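Local coordinates for ORC1-type DNA replication protein 2 (Aeropyrum pernix, PDB 1W5T), which binds DNA and ATP and takes part in regulating the initiation of DNA replication, as a member of the Cdc6/Orc family of AAA+ ATPases, at residues V51-G56 with L184-V189; Y162-V167 with I180-V185; V368-S373 with T382-A387. One frame throughout, in Å; residues are numbered along the deposited sequence.

Contact 1: V51-G56 with L184-V189; sequences VNMIYG and LVASDV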
ATOM      1  N   VAL A  51     -10.623 -10.525 -11.819  1.00 15.55           N
ATOM      2  CA  VAL A  51      -9.838 -10.351 -10.611  1.00 14.23           C
ATOM      3  C   VAL A  51      -8.638  -9.531 -11.020  1.00 14.43           C
ATOM      4  O   VAL A  51      -7.864  -9.952 -11.877  1.00 14.63           O
ATOM      5  CB  VAL A  51      -9.394 -11.727 -10.019  1.00 14.48           C
ATOM      6  CG1 VAL A  51      -8.382 -11.555  -8.884  1.00 12.90           C
ATOM      7  CG2 VAL A  51     -10.601 -12.553  -9.563  1.00 11.44           C
ATOM      8  N   ASN A  52      -8.488  -8.352 -10.424  1.00 14.02           N
ATOM      9  CA  ASN A  52      -7.309  -7.511 -10.682  1.00 13.18           C
ATOM     10  C   ASN A  52      -6.566  -7.132  -9.391  1.00 12.25           C
ATOM     11  O   ASN A  52      -7.086  -7.264  -8.310  1.00 12.89           O
ATOM     12  CB  ASN A  52      -7.703  -6.263 -11.475  1.00 13.61           C
ATOM     13  CG  ASN A  52      -8.377  -6.591 -12.814  1.00 13.35           C
ATOM     14  OD1 ASN A  52      -7.859  -7.364 -13.607  1.00 13.23           O
ATOM     15  ND2 ASN A  52      -9.522  -5.965 -13.072  1.00 13.31           N
ATOM     16  N   MET A  53      -5.343  -6.668  -9.500  1.00 12.29           N
ATOM     17  CA  MET A  53      -4.608  -6.326  -8.321  1.00 13.03           C
ATOM     18  C   MET A  53      -3.918  -4.982  -8.458  1.00 12.54           C
ATOM     19  O   MET A  53      -3.429  -4.634  -9.536  1.00 13.67           O
ATOM     20  CB  MET A  53      -3.579  -7.410  -7.995  1.00 13.89           C
ATOM     21  CG  MET A  53      -2.692  -7.077  -6.787  1.00 15.91           C
ATOM     22  SD  MET A  53      -1.480  -8.333  -6.326  1.00 23.31           S
ATOM     23  CE  MET A  53      -2.506  -9.440  -5.431  1.00 18.55           C
ATOM     24  N   ILE A  54      -3.839  -4.275  -7.334  1.00 12.15           N
ATOM     25  CA  ILE A  54      -3.043  -3.064  -7.146  1.00 12.13           C
ATOM     26  C   ILE A  54      -2.023  -3.397  -6.105  1.00 12.40           C
ATOM     27  O   ILE A  54      -2.387  -3.933  -5.058  1.00 13.04           O
ATOM     28  CB  ILE A  54      -3.938  -1.921  -6.596  1.00 12.03           C
ATOM     29  CG1 ILE A  54      -4.997  -1.490  -7.633  1.00 11.01           C
ATOM     30  CG2 ILE A  54      -3.062  -0.743  -6.115  1.00 11.57           C
ATOM     31  CD1 ILE A  54      -6.152  -0.500  -7.104  1.00  6.99           C
ATOM     32  N   TYR A  55      -0.756  -3.110  -6.375  1.00 12.51           N
ATOM     33  CA  TYR A  55       0.286  -3.162  -5.340  1.00 12.66           C
ATOM     34  C   TYR A  55       1.168  -1.908  -5.409  1.00 13.14           C
ATOM     35  O   TYR A  55       1.187  -1.191  -6.402  1.00 13.47           O
ATOM     36  CB  TYR A  55       1.137  -4.471  -5.425  1.00 12.43           C
ATOM     37  CG  TYR A  55       1.902  -4.679  -6.745  1.00 11.55           C
ATOM     38  CD1 TYR A  55       3.287  -4.452  -6.828  1.00 10.66           C
ATOM     39  CD2 TYR A  55       1.233  -5.104  -7.907  1.00 10.55           C
ATOM     40  CE1 TYR A  55       3.998  -4.662  -8.045  1.00  9.41           C
ATOM     41  CE2 TYR A  55       1.931  -5.327  -9.114  1.00 11.24           C
ATOM     42  CZ  TYR A  55       3.308  -5.092  -9.156  1.00 11.82           C
ATOM     43  OH  TYR A  55       3.953  -5.289 -10.326  1.00 15.19           O
ATOM     44  N   GLY A  56       1.888  -1.634  -4.333  1.00 14.73           N
ATOM     45  CA  GLY A  56       2.780  -0.490  -4.284  1.00 15.39           C
ATOM     46  C   GLY A  56       4.250  -0.832  -4.243  1.00 16.43           C
ATOM     47  O   GLY A  56       4.637  -1.993  -4.174  1.00 16.49           O
ATOM     48  N   LEU A 184      -7.940  -6.895  -5.702  1.00  9.41           N
ATOM     49  CA  LEU A 184      -7.065  -7.226  -4.556  1.00  9.92           C
ATOM     50  C   LEU A 184      -6.112  -6.062  -4.386  1.00 10.85           C
ATOM     51  O   LEU A 184      -5.662  -5.477  -5.379  1.00 11.00           O
ATOM     52  CB  LEU A 184      -6.287  -8.500  -4.831  1.00  9.36           C
ATOM     53  CG  LEU A 184      -7.113  -9.681  -5.417  1.00 12.85           C
ATOM     54  CD1 LEU A 184      -6.289 -10.984  -5.617  1.00 10.63           C
ATOM     55  CD2 LEU A 184      -8.324  -9.977  -4.531  1.00 11.15           C
ATOM     56  N   VAL A 185      -5.833  -5.670  -3.152  1.00 11.33           N
ATOM     57  CA  VAL A 185      -4.830  -4.613  -2.933  1.00 11.05           C
ATOM     58  C   VAL A 185      -3.797  -5.146  -1.970  1.00 11.09           C
ATOM     59  O   VAL A 185      -4.194  -5.530  -0.897  1.00 11.20           O
ATOM     60  CB  VAL A 185      -5.482  -3.363  -2.335  1.00 11.09           C
ATOM     61  CG1 VAL A 185      -4.446  -2.262  -2.102  1.00  9.60           C
ATOM     62  CG2 VAL A 185      -6.617  -2.873  -3.226  1.00  8.70           C
ATOM     63  N   ALA A 186      -2.514  -5.197  -2.380  1.00 11.74           N
ATOM     64  CA  ALA A 186      -1.419  -5.771  -1.592  1.00 12.20           C
ATOM     65  C   ALA A 186      -0.335  -4.737  -1.374  1.00 12.51           C
ATOM     66  O   ALA A 186      -0.227  -3.802  -2.111  1.00 12.54           O
ATOM     67  CB  ALA A 186      -0.817  -6.984  -2.260  1.00 11.60           C
ATOM     68  N   SER A 187       0.505  -4.920  -0.367  1.00 13.42           N
ATOM     69  CA  SER A 187       1.474  -3.849  -0.072  1.00 14.31           C
ATOM     70  C   SER A 187       2.582  -3.717  -1.113  1.00 14.19           C
ATOM     71  O   SER A 187       3.081  -2.615  -1.347  1.00 15.35           O
ATOM     72  CB  SER A 187       2.053  -4.000   1.328  1.00 13.30           C
ATOM     73  OG  SER A 187       2.648  -5.263   1.404  1.00 14.82           O
ATOM     74  N   ASP A 188       2.926  -4.826  -1.760  1.00 14.06           N
ATOM     75  CA  ASP A 188       4.017  -4.837  -2.705  1.00 14.39           C
ATOM     76  C   ASP A 188       4.054  -6.162  -3.501  1.00 13.99           C
ATOM     77  O   ASP A 188       3.257  -7.077  -3.243  1.00 13.12           O
ATOM     78  CB  ASP A 188       5.332  -4.585  -1.944  1.00 14.39           C
ATOM     79  CG  ASP A 188       5.573  -5.606  -0.860  1.00 16.32           C
ATOM     80  OD1 ASP A 188       5.407  -5.291   0.344  1.00 20.09           O
ATOM     81  OD2 ASP A 188       5.890  -6.785  -1.127  1.00 18.90           O
ATOM     82  N   VAL A 189       4.958  -6.218  -4.476  1.00 14.20           N
ATOM     83  CA  VAL A 189       5.170  -7.343  -5.388  1.00 14.46           C
ATOM     84  C   VAL A 189       5.343  -8.759  -4.729  1.00 15.49           C
ATOM     85  O   VAL A 189       4.983  -9.769  -5.343  1.00 15.92           O
ATOM     86  CB  VAL A 189       6.373  -7.015  -6.329  1.00 14.19           C
ATOM     87  CG1 VAL A 189       7.717  -7.209  -5.624  1.00 12.88           C
ATOM     88  CG2 VAL A 189       6.313  -7.827  -7.591  1.00 14.29           C
TER
HETATM   89  O   HOH W   1       6.382  -3.954  -5.099  1.00 14.65           O

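Contact 2: Y162-V167 with I180-V185; sequences YTLLRV and IGFLLV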
ATOM      1  N   TYR A 162      -8.808 -20.197  -3.521  1.00 33.02           N
ATOM      2  CA  TYR A 162      -9.075 -20.758  -4.821  1.00 33.34           C
ATOM      3  C   TYR A 162     -10.552 -20.686  -5.151  1.00 32.22           C
ATOM      4  O   TYR A 162     -10.904 -20.207  -6.219  1.00 32.89           O
ATOM      5  CB  TYR A 162      -8.606 -22.195  -4.828  1.00 34.26           C
ATOM      6  CG  TYR A 162      -8.443 -22.776  -6.179  1.00 39.09           C
ATOM      7  CD1 TYR A 162      -9.562 -23.072  -6.975  1.00 42.91           C
ATOM      8  CD2 TYR A 162      -7.176 -23.064  -6.668  1.00 44.09           C
ATOM      9  CE1 TYR A 162      -9.419 -23.626  -8.217  1.00 46.11           C
ATOM     10  CE2 TYR A 162      -7.020 -23.625  -7.926  1.00 47.06           C
ATOM     11  CZ  TYR A 162      -8.153 -23.899  -8.693  1.00 48.45           C
ATOM     12  OH  TYR A 162      -8.048 -24.459  -9.952  1.00 53.68           O
ATOM     13  N   THR A 163     -11.411 -21.149  -4.247  1.00 30.91           N
ATOM     14  CA  THR A 163     -12.844 -21.140  -4.506  1.00 30.35           C
ATOM     15  C   THR A 163     -13.388 -19.703  -4.534  1.00 28.42           C
ATOM     16  O   THR A 163     -14.162 -19.349  -5.430  1.00 27.57           O
ATOM     17  CB  THR A 163     -13.658 -22.064  -3.528  1.00 30.68           C
ATOM     18  OG1 THR A 163     -13.562 -21.571  -2.188  1.00 34.32           O
ATOM     19  CG2 THR A 163     -13.014 -23.439  -3.410  1.00 31.48           C
ATOM     20  N   LEU A 164     -12.947 -18.890  -3.574  1.00 26.90           N
ATOM     21  CA  LEU A 164     -13.279 -17.459  -3.525  1.00 25.76           C
ATOM     22  C   LEU A 164     -12.962 -16.742  -4.831  1.00 25.31           C
ATOM     23  O   LEU A 164     -13.809 -16.063  -5.387  1.00 24.62           O
ATOM     24  CB  LEU A 164     -12.561 -16.752  -2.364  1.00 25.31           C
ATOM     25  CG  LEU A 164     -12.790 -15.235  -2.306  1.00 24.53           C
ATOM     26  CD1 LEU A 164     -14.228 -14.893  -1.918  1.00 21.90           C
ATOM     27  CD2 LEU A 164     -11.787 -14.521  -1.398  1.00 21.89           C
ATOM     28  N   LEU A 165     -11.741 -16.909  -5.318  1.00 25.48           N
ATOM     29  CA  LEU A 165     -11.263 -16.145  -6.462  1.00 26.07           C
ATOM     30  C   LEU A 165     -11.645 -16.833  -7.762  1.00 26.69           C
ATOM     31  O   LEU A 165     -11.535 -16.264  -8.836  1.00 26.08           O
ATOM     32  CB  LEU A 165      -9.756 -15.899  -6.371  1.00 25.47           C
ATOM     33  CG  LEU A 165      -9.176 -14.660  -5.673  1.00 25.54           C
ATOM     34  CD1 LEU A 165     -10.178 -13.699  -5.020  1.00 22.24           C
ATOM     35  CD2 LEU A 165      -8.207 -15.110  -4.662  1.00 26.16           C
ATOM     36  N   ARG A 166     -12.125 -18.063  -7.645  1.00 28.21           N
ATOM     37  CA  ARG A 166     -12.696 -18.771  -8.794  1.00 29.75           C
ATOM     38  C   ARG A 166     -14.152 -19.172  -8.536  1.00 30.08           C
ATOM     39  O   ARG A 166     -14.609 -20.231  -8.986  1.00 30.40           O
ATOM     40  CB  ARG A 166     -11.830 -19.984  -9.154  1.00 30.49           C
ATOM     41  CG  ARG A 166     -10.536 -19.587  -9.886  1.00 33.83           C
ATOM     42  CD  ARG A 166      -9.430 -20.621  -9.868  1.00 38.25           C
ATOM     43  NE  ARG A 166      -9.028 -20.990 -11.228  1.00 41.64           N
ATOM     44  CZ  ARG A 166      -9.279 -22.166 -11.780  1.00 43.42           C
ATOM     45  NH1 ARG A 166      -9.925 -23.114 -11.088  1.00 44.97           N
ATOM     46  NH2 ARG A 166      -8.886 -22.403 -13.018  1.00 43.03           N
ATOM     47  N   VAL A 167     -14.875 -18.296  -7.839  1.00 29.99           N
ATOM     48  CA  VAL A 167     -16.240 -18.531  -7.405  1.00 30.66           C
ATOM     49  C   VAL A 167     -17.251 -18.984  -8.493  1.00 31.24           C
ATOM     50  O   VAL A 167     -18.050 -19.899  -8.273  1.00 31.43           O
ATOM     51  CB  VAL A 167     -16.779 -17.312  -6.623  1.00 30.33           C
ATOM     52  CG1 VAL A 167     -16.758 -16.062  -7.506  1.00 29.38           C
ATOM     53  CG2 VAL A 167     -18.175 -17.593  -6.049  1.00 29.52           C
ATOM     54  N   ILE A 180     -19.828 -11.462  -9.363  1.00 15.42           N
ATOM     55  CA  ILE A 180     -18.837 -11.074  -8.343  1.00 14.98           C
ATOM     56  C   ILE A 180     -17.471 -10.881  -8.989  1.00 14.80           C
ATOM     57  O   ILE A 180     -16.955 -11.804  -9.629  1.00 15.91           O
ATOM     58  CB  ILE A 180     -18.688 -12.135  -7.221  1.00 14.35           C
ATOM     59  CG1 ILE A 180     -20.025 -12.480  -6.578  1.00 13.14           C
ATOM     60  CG2 ILE A 180     -17.787 -11.578  -6.105  1.00 14.49           C
ATOM     61  CD1 ILE A 180     -19.892 -13.565  -5.577  1.00 12.09           C
ATOM     62  N   GLY A 181     -16.893  -9.697  -8.835  1.00 13.56           N
ATOM     63  CA  GLY A 181     -15.519  -9.480  -9.245  1.00 12.65           C
ATOM     64  C   GLY A 181     -14.684  -9.019  -8.067  1.00 12.23           C
ATOM     65  O   GLY A 181     -15.211  -8.734  -6.997  1.00 12.73           O
ATOM     66  N   PHE A 182     -13.378  -8.918  -8.275  1.00 11.79           N
ATOM     67  CA  PHE A 182     -12.441  -8.666  -7.201  1.00 11.44           C
ATOM     68  C   PHE A 182     -11.389  -7.676  -7.565  1.00 10.69           C
ATOM     69  O   PHE A 182     -10.899  -7.675  -8.666  1.00 11.59           O
ATOM     70  CB  PHE A 182     -11.738  -9.955  -6.810  1.00 11.48           C
ATOM     71  CG  PHE A 182     -12.623 -10.925  -6.121  1.00 10.17           C
ATOM     72  CD1 PHE A 182     -13.178 -11.961  -6.819  1.00  8.84           C
ATOM     73  CD2 PHE A 182     -12.891 -10.806  -4.764  1.00  9.08           C
ATOM     74  CE1 PHE A 182     -13.980 -12.888  -6.188  1.00 10.67           C
ATOM     75  CE2 PHE A 182     -13.740 -11.719  -4.133  1.00  8.95           C
ATOM     76  CZ  PHE A 182     -14.272 -12.764  -4.857  1.00  9.76           C
ATOM     77  N   LEU A 183     -11.044  -6.833  -6.609  1.00  9.74           N
ATOM     78  CA  LEU A 183      -9.920  -5.946  -6.738  1.00  9.26           C
ATOM     79  C   LEU A 183      -9.079  -6.244  -5.508  1.00  9.35           C
ATOM     80  O   LEU A 183      -9.493  -5.944  -4.382  1.00  9.17           O
ATOM     81  CB  LEU A 183     -10.403  -4.510  -6.716  1.00  8.36           C
ATOM     82  CG  LEU A 183      -9.640  -3.497  -7.560  1.00 10.06           C
ATOM     83  CD1 LEU A 183      -9.798  -2.100  -7.055  1.00  4.82           C
ATOM     84  CD2 LEU A 183      -8.187  -3.811  -7.893  1.00  6.27           C
ATOM     85  N   LEU A 184      -7.940  -6.895  -5.702  1.00  9.41           N
ATOM     86  CA  LEU A 184      -7.065  -7.226  -4.556  1.00  9.92           C
ATOM     87  C   LEU A 184      -6.112  -6.062  -4.386  1.00 10.85           C
ATOM     88  O   LEU A 184      -5.662  -5.477  -5.379  1.00 11.00           O
ATOM     89  CB  LEU A 184      -6.287  -8.500  -4.831  1.00  9.36           C
ATOM     90  CG  LEU A 184      -7.113  -9.681  -5.417  1.00 12.85           C
ATOM     91  CD1 LEU A 184      -6.289 -10.984  -5.617  1.00 10.63           C
ATOM     92  CD2 LEU A 184      -8.324  -9.977  -4.531  1.00 11.15           C
ATOM     93  N   VAL A 185      -5.833  -5.670  -3.152  1.00 11.33           N
ATOM     94  CA  VAL A 185      -4.830  -4.613  -2.933  1.00 11.05           C
ATOM     95  C   VAL A 185      -3.797  -5.146  -1.970  1.00 11.09           C
ATOM     96  O   VAL A 185      -4.194  -5.530  -0.897  1.00 11.20           O
ATOM     97  CB  VAL A 185      -5.482  -3.363  -2.335  1.00 11.09           C
ATOM     98  CG1 VAL A 185      -4.446  -2.262  -2.102  1.00  9.60           C
ATOM     99  CG2 VAL A 185      -6.617  -2.873  -3.226  1.00  8.70           C
TER

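Contact 3: V368-S373 with T382-A387; sequences VDAKPS and TLFRLA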
ATOM      1  N   VAL A 368      18.206  -0.741   0.254  1.00 25.85           N
ATOM      2  CA  VAL A 368      19.477  -0.251  -0.223  1.00 26.61           C
ATOM      3  C   VAL A 368      19.439  -0.187  -1.737  1.00 28.15           C
ATOM      4  O   VAL A 368      18.898  -1.083  -2.379  1.00 28.45           O
ATOM      5  CB  VAL A 368      20.702  -1.092   0.343  1.00 26.85           C
ATOM      6  CG1 VAL A 368      20.404  -1.703   1.683  1.00 25.43           C
ATOM      7  CG2 VAL A 368      21.188  -2.163  -0.603  1.00 24.94           C
ATOM      8  N   ASP A 369      19.966   0.886  -2.319  1.00 29.80           N
ATOM      9  CA  ASP A 369      20.171   0.877  -3.780  1.00 31.36           C
ATOM     10  C   ASP A 369      21.584   0.387  -4.118  1.00 32.15           C
ATOM     11  O   ASP A 369      22.555   0.639  -3.391  1.00 31.35           O
ATOM     12  CB  ASP A 369      19.887   2.224  -4.475  1.00 31.06           C
ATOM     13  CG  ASP A 369      18.720   2.989  -3.862  1.00 31.94           C
ATOM     14  OD1 ASP A 369      17.560   2.525  -3.938  1.00 31.85           O
ATOM     15  OD2 ASP A 369      18.874   4.094  -3.315  1.00 33.10           O
ATOM     16  N   ALA A 370      21.650  -0.334  -5.230  1.00 33.66           N
ATOM     17  CA  ALA A 370      22.881  -0.869  -5.790  1.00 35.50           C
ATOM     18  C   ALA A 370      23.049  -0.343  -7.217  1.00 37.42           C
ATOM     19  O   ALA A 370      22.084  -0.296  -7.989  1.00 38.17           O
ATOM     20  CB  ALA A 370      22.845  -2.380  -5.791  1.00 34.74           C
ATOM     21  N   LYS A 371      24.266   0.093  -7.537  1.00 39.13           N
ATOM     22  CA  LYS A 371      24.619   0.600  -8.863  1.00 41.00           C
ATOM     23  C   LYS A 371      26.090   0.217  -9.156  1.00 42.41           C
ATOM     24  O   LYS A 371      26.943   0.283  -8.257  1.00 42.20           O
ATOM     25  CB  LYS A 371      24.373   2.118  -8.955  1.00 40.82           C
ATOM     26  CG  LYS A 371      25.612   2.978  -9.151  1.00 41.08           C
ATOM     27  CD  LYS A 371      25.459   4.361  -8.537  1.00 43.54           C
ATOM     28  CE  LYS A 371      25.465   5.467  -9.608  1.00 46.53           C
ATOM     29  NZ  LYS A 371      25.308   6.855  -9.044  1.00 47.61           N
ATOM     30  N   PRO A 372      26.391  -0.205 -10.387  1.00 43.85           N
ATOM     31  CA  PRO A 372      27.788  -0.467 -10.776  1.00 45.25           C
ATOM     32  C   PRO A 372      28.547   0.826 -11.077  1.00 46.12           C
ATOM     33  O   PRO A 372      27.906   1.815 -11.406  1.00 46.41           O
ATOM     34  CB  PRO A 372      27.663  -1.308 -12.042  1.00 45.03           C
ATOM     35  CG  PRO A 372      26.177  -1.454 -12.289  1.00 45.33           C
ATOM     36  CD  PRO A 372      25.457  -0.418 -11.504  1.00 43.77           C
ATOM     37  N   SER A 373      29.879   0.797 -10.939  1.00 47.36           N
ATOM     38  CA  SER A 373      30.801   1.891 -11.298  1.00 48.18           C
ATOM     39  C   SER A 373      30.267   3.307 -10.993  1.00 48.76           C
ATOM     40  O   SER A 373      30.945   4.329 -11.209  1.00 49.07           O
ATOM     41  CB  SER A 373      31.291   1.750 -12.756  1.00 48.45           C
ATOM     42  OG  SER A 373      31.583   3.009 -13.373  1.00 48.54           O
ATOM     43  N   THR A 382      30.601  -2.537  -7.353  1.00 38.41           N
ATOM     44  CA  THR A 382      29.215  -2.177  -7.047  1.00 36.15           C
ATOM     45  C   THR A 382      29.211  -1.125  -5.957  1.00 34.75           C
ATOM     46  O   THR A 382      29.980  -1.210  -4.985  1.00 34.84           O
ATOM     47  CB  THR A 382      28.331  -3.420  -6.635  1.00 36.32           C
ATOM     48  OG1 THR A 382      28.230  -4.351  -7.716  1.00 37.64           O
ATOM     49  CG2 THR A 382      26.875  -3.030  -6.463  1.00 35.03           C
ATOM     50  N   LEU A 383      28.349  -0.133  -6.124  1.00 32.71           N
ATOM     51  CA  LEU A 383      28.153   0.900  -5.115  1.00 31.32           C
ATOM     52  C   LEU A 383      26.816   0.641  -4.438  1.00 29.90           C
ATOM     53  O   LEU A 383      25.889   0.166  -5.084  1.00 29.48           O
ATOM     54  CB  LEU A 383      28.221   2.305  -5.747  1.00 31.65           C
ATOM     55  CG  LEU A 383      29.462   2.653  -6.618  1.00 32.19           C
ATOM     56  CD1 LEU A 383      29.442   4.137  -7.045  1.00 34.06           C
ATOM     57  CD2 LEU A 383      30.780   2.354  -5.900  1.00 32.66           C
ATOM     58  N   PHE A 384      26.736   0.917  -3.135  1.00 28.52           N
ATOM     59  CA  PHE A 384      25.537   0.666  -2.351  1.00 27.15           C
ATOM     60  C   PHE A 384      25.250   1.866  -1.513  1.00 27.37           C
ATOM     61  O   PHE A 384      26.188   2.517  -1.032  1.00 28.47           O
ATOM     62  CB  PHE A 384      25.742  -0.506  -1.411  1.00 26.07           C
ATOM     63  CG  PHE A 384      25.931  -1.820  -2.090  1.00 24.03           C
ATOM     64  CD1 PHE A 384      27.206  -2.382  -2.217  1.00 22.70           C
ATOM     65  CD2 PHE A 384      24.846  -2.529  -2.558  1.00 22.32           C
ATOM     66  CE1 PHE A 384      27.389  -3.617  -2.842  1.00 21.66           C
ATOM     67  CE2 PHE A 384      25.013  -3.773  -3.183  1.00 21.27           C
ATOM     68  CZ  PHE A 384      26.289  -4.314  -3.317  1.00 22.49           C
ATOM     69  N   ARG A 385      23.974   2.176  -1.323  1.00 26.70           N
ATOM     70  CA  ARG A 385      23.571   3.237  -0.400  1.00 26.51           C
ATOM     71  C   ARG A 385      22.279   2.877   0.359  1.00 25.78           C
ATOM     72  O   ARG A 385      21.486   2.067  -0.084  1.00 25.31           O
ATOM     73  CB  ARG A 385      23.430   4.568  -1.154  1.00 26.73           C
ATOM     74  CG  ARG A 385      21.982   4.955  -1.574  1.00 28.02           C
ATOM     75  CD  ARG A 385      21.849   6.227  -2.394  1.00 28.35           C
ATOM     76  NE  ARG A 385      20.953   6.041  -3.536  1.00 30.92           N
ATOM     77  CZ  ARG A 385      20.652   6.985  -4.437  1.00 31.29           C
ATOM     78  NH1 ARG A 385      21.160   8.210  -4.341  1.00 29.03           N
ATOM     79  NH2 ARG A 385      19.843   6.694  -5.445  1.00 30.28           N
ATOM     80  N   LEU A 386      22.075   3.459   1.519  1.00 25.91           N
ATOM     81  CA  LEU A 386      20.757   3.412   2.121  1.00 26.15           C
ATOM     82  C   LEU A 386      19.780   4.135   1.209  1.00 26.73           C
ATOM     83  O   LEU A 386      20.124   5.154   0.598  1.00 26.90           O
ATOM     84  CB  LEU A 386      20.763   4.066   3.499  1.00 25.67           C
ATOM     85  CG  LEU A 386      19.631   3.528   4.371  1.00 24.24           C
ATOM     86  CD1 LEU A 386      19.949   2.044   4.667  1.00 24.40           C
ATOM     87  CD2 LEU A 386      19.517   4.337   5.624  1.00 21.34           C
ATOM     88  N   ALA A 387      18.573   3.601   1.097  1.00 28.03           N
ATOM     89  CA  ALA A 387      17.477   4.301   0.415  1.00 29.69           C
ATOM     90  C   ALA A 387      17.379   5.716   0.994  1.00 30.66           C
ATOM     91  O   ALA A 387      17.240   5.883   2.198  1.00 30.43           O
ATOM     92  CB  ALA A 387      16.178   3.544   0.614  1.00 29.32           C
TER

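Contact 1: V51-G56 with L184-V189
Tyr55 packs against the chain at Asp188 and Val189. Its CB lies 3.6 Å from Ala186 O. CG stands between the backbone N and the carbonyl carbon (chi1 61°), the crowded position, and from there the ring rises beside Val189, the two side chains pointing the same way. CD1 comes 3.4 Å from Val189 N, and CE1, one atom further out, meets Val189 CB at 3.8 Å and also touches CG2. A water at the ring edge, in its plane, takes the N-H of Val189 and donates to Gly56 O. The ring also meets that of His211. A glycine in place of Tyr55 would probably leave Val189 without the ring that packs beside it and open a gap there.

Along the strands, which run parallel, Met53 pairs with Leu184 and Ile54 with Val185. Leu184 N donates to Asn52 O (2.8 Å), Ile54 N to Leu184 O, and Ala186 N to Ile54 O, all three nearly straight; the bond from Gly56 N to Ser187 O is weak. Met53, extended until it bends at chi3 (-80°), lays CE against Leu184 CB at 3.9 Å, on the face that also carries Tyr55. On the other face Ile54 and Val185 pack against helix 65-82. Ser187 OG donates to Asp188 OD1 from above the carboxylate plane, while OD2 forms a salt bridge with Arg190. Backbone bonds thus fix the central strands, while apolar side chains pack on both faces, and Val185 brings one of them up to the ATP-binding Lys65.

Contact 2: Y162-V167 with I180-V185
Phe182 projects from strand 180-186 into the end of helix 158-165, where Leu165 and Leu164 receive it. Over one ring face lies Leu165 CD1, 3.8 Å from the ring centroid and only 8° off the normal, a CH-pi contact centred on the ring. The same methyl reaches Leu184 CD2 at 4.2 Å, and so bridges two side chains that project from the same side of the strand.

Leu164 meets the far end of the ring, its side chain crossing that of Phe182 obliquely. Its CG is anti to the backbone N (chi1 176°), and CD1 beyond it lies 3.6 Å from Phe182 CZ. The carbonyl oxygen of Leu164 also comes close, 3.3 Å from Phe182 CE1.

Val167, the third residue in buried surface, begins the next helix, 167-170. Its CG1 lies at the ring edge near the plane, 4.4 Å from Phe182 CE1, and is equally far from Ile180 CB. Ile180 continues the apolar surface to Val130 and Leu133 of helix 122-136, while Leu126 of that helix touches both Leu164 and Val167.

The contact is apolar packing of side chains, with the strand's own backbone bonds going to its neighbours 139-145 and 51-56. Helices packed against a central parallel sheet in this way are characteristic of the alpha/beta core of AAA+ ATPases, within the P-loop NTPase fold.

Contact 3: V368-S373 with T382-A387
Ala370 CB meets the ring of Phe384 obliquely from the partner strand, 3.7 Å from Phe384 CE2, and Val368 CG2 lies 4.2 Å from Phe384 CD2. From the ring's own strand, Thr382 CG2 sits over one face, 3.4 Å above the plane and offset toward the rim. These residues belong to the antiparallel hairpin that forms the wing of the winged-helix domain, strand 382-386 lying between 368-372 and 328-329 in a three-stranded sheet. The ring also packs on Leu359 of helix 352-364 and Ile317 of helix 308-322.

The second flat group, the guanidinium of Arg385, has Asp369 OD2 at its edge, though 25° out of its plane. The planar ends are turned 76° against each other. The salt bridge is made through NE, and the steep turn of the planes is unlike a flat two-pronged pairing. Arg385 NH1 has a long, weak ion pair with Glu326, and Trp327 touches the side chains of Arg385, Leu383 and Lys371.

Two hydrogen-bonded pairs tie the backbones: Asp369 with Arg385, 2.9 Å from Arg385 N to Asp369 O, and Lys371 with Leu383. Ala370 with Phe384 forms the non-hydrogen-bonded pair between them, and Val368/Leu386 and Pro372/Thr382 flank them. The salt bridge beside this ladder runs 2.9 Å from Arg385 NE to Asp369 OD2, meeting the carboxylate oxygen on its anti side.

In the fold
Contacts 1 and 2 belong to the AAA+ domain and contact 3 to the C-terminal winged-helix domain. The first two share strand 180-186, with Leu184 and Val185 in both, and their centres are 13 Å apart; Asn52 N probably bonds to Phe182 O where they meet. Along the chain, contact 2 falls inside the span closed by contact 1: strand 51-56 comes first, then helix 158-165, then the shared strand. Contact 3 follows both, with centres 27 Å from contact 1 and 39 Å from contact 2, and touches neither. Contact 1 reaches the nucleotide site through Val185, contact 2 packs a helix against the same sheet, and contact 3 builds the hairpin of a separate domain.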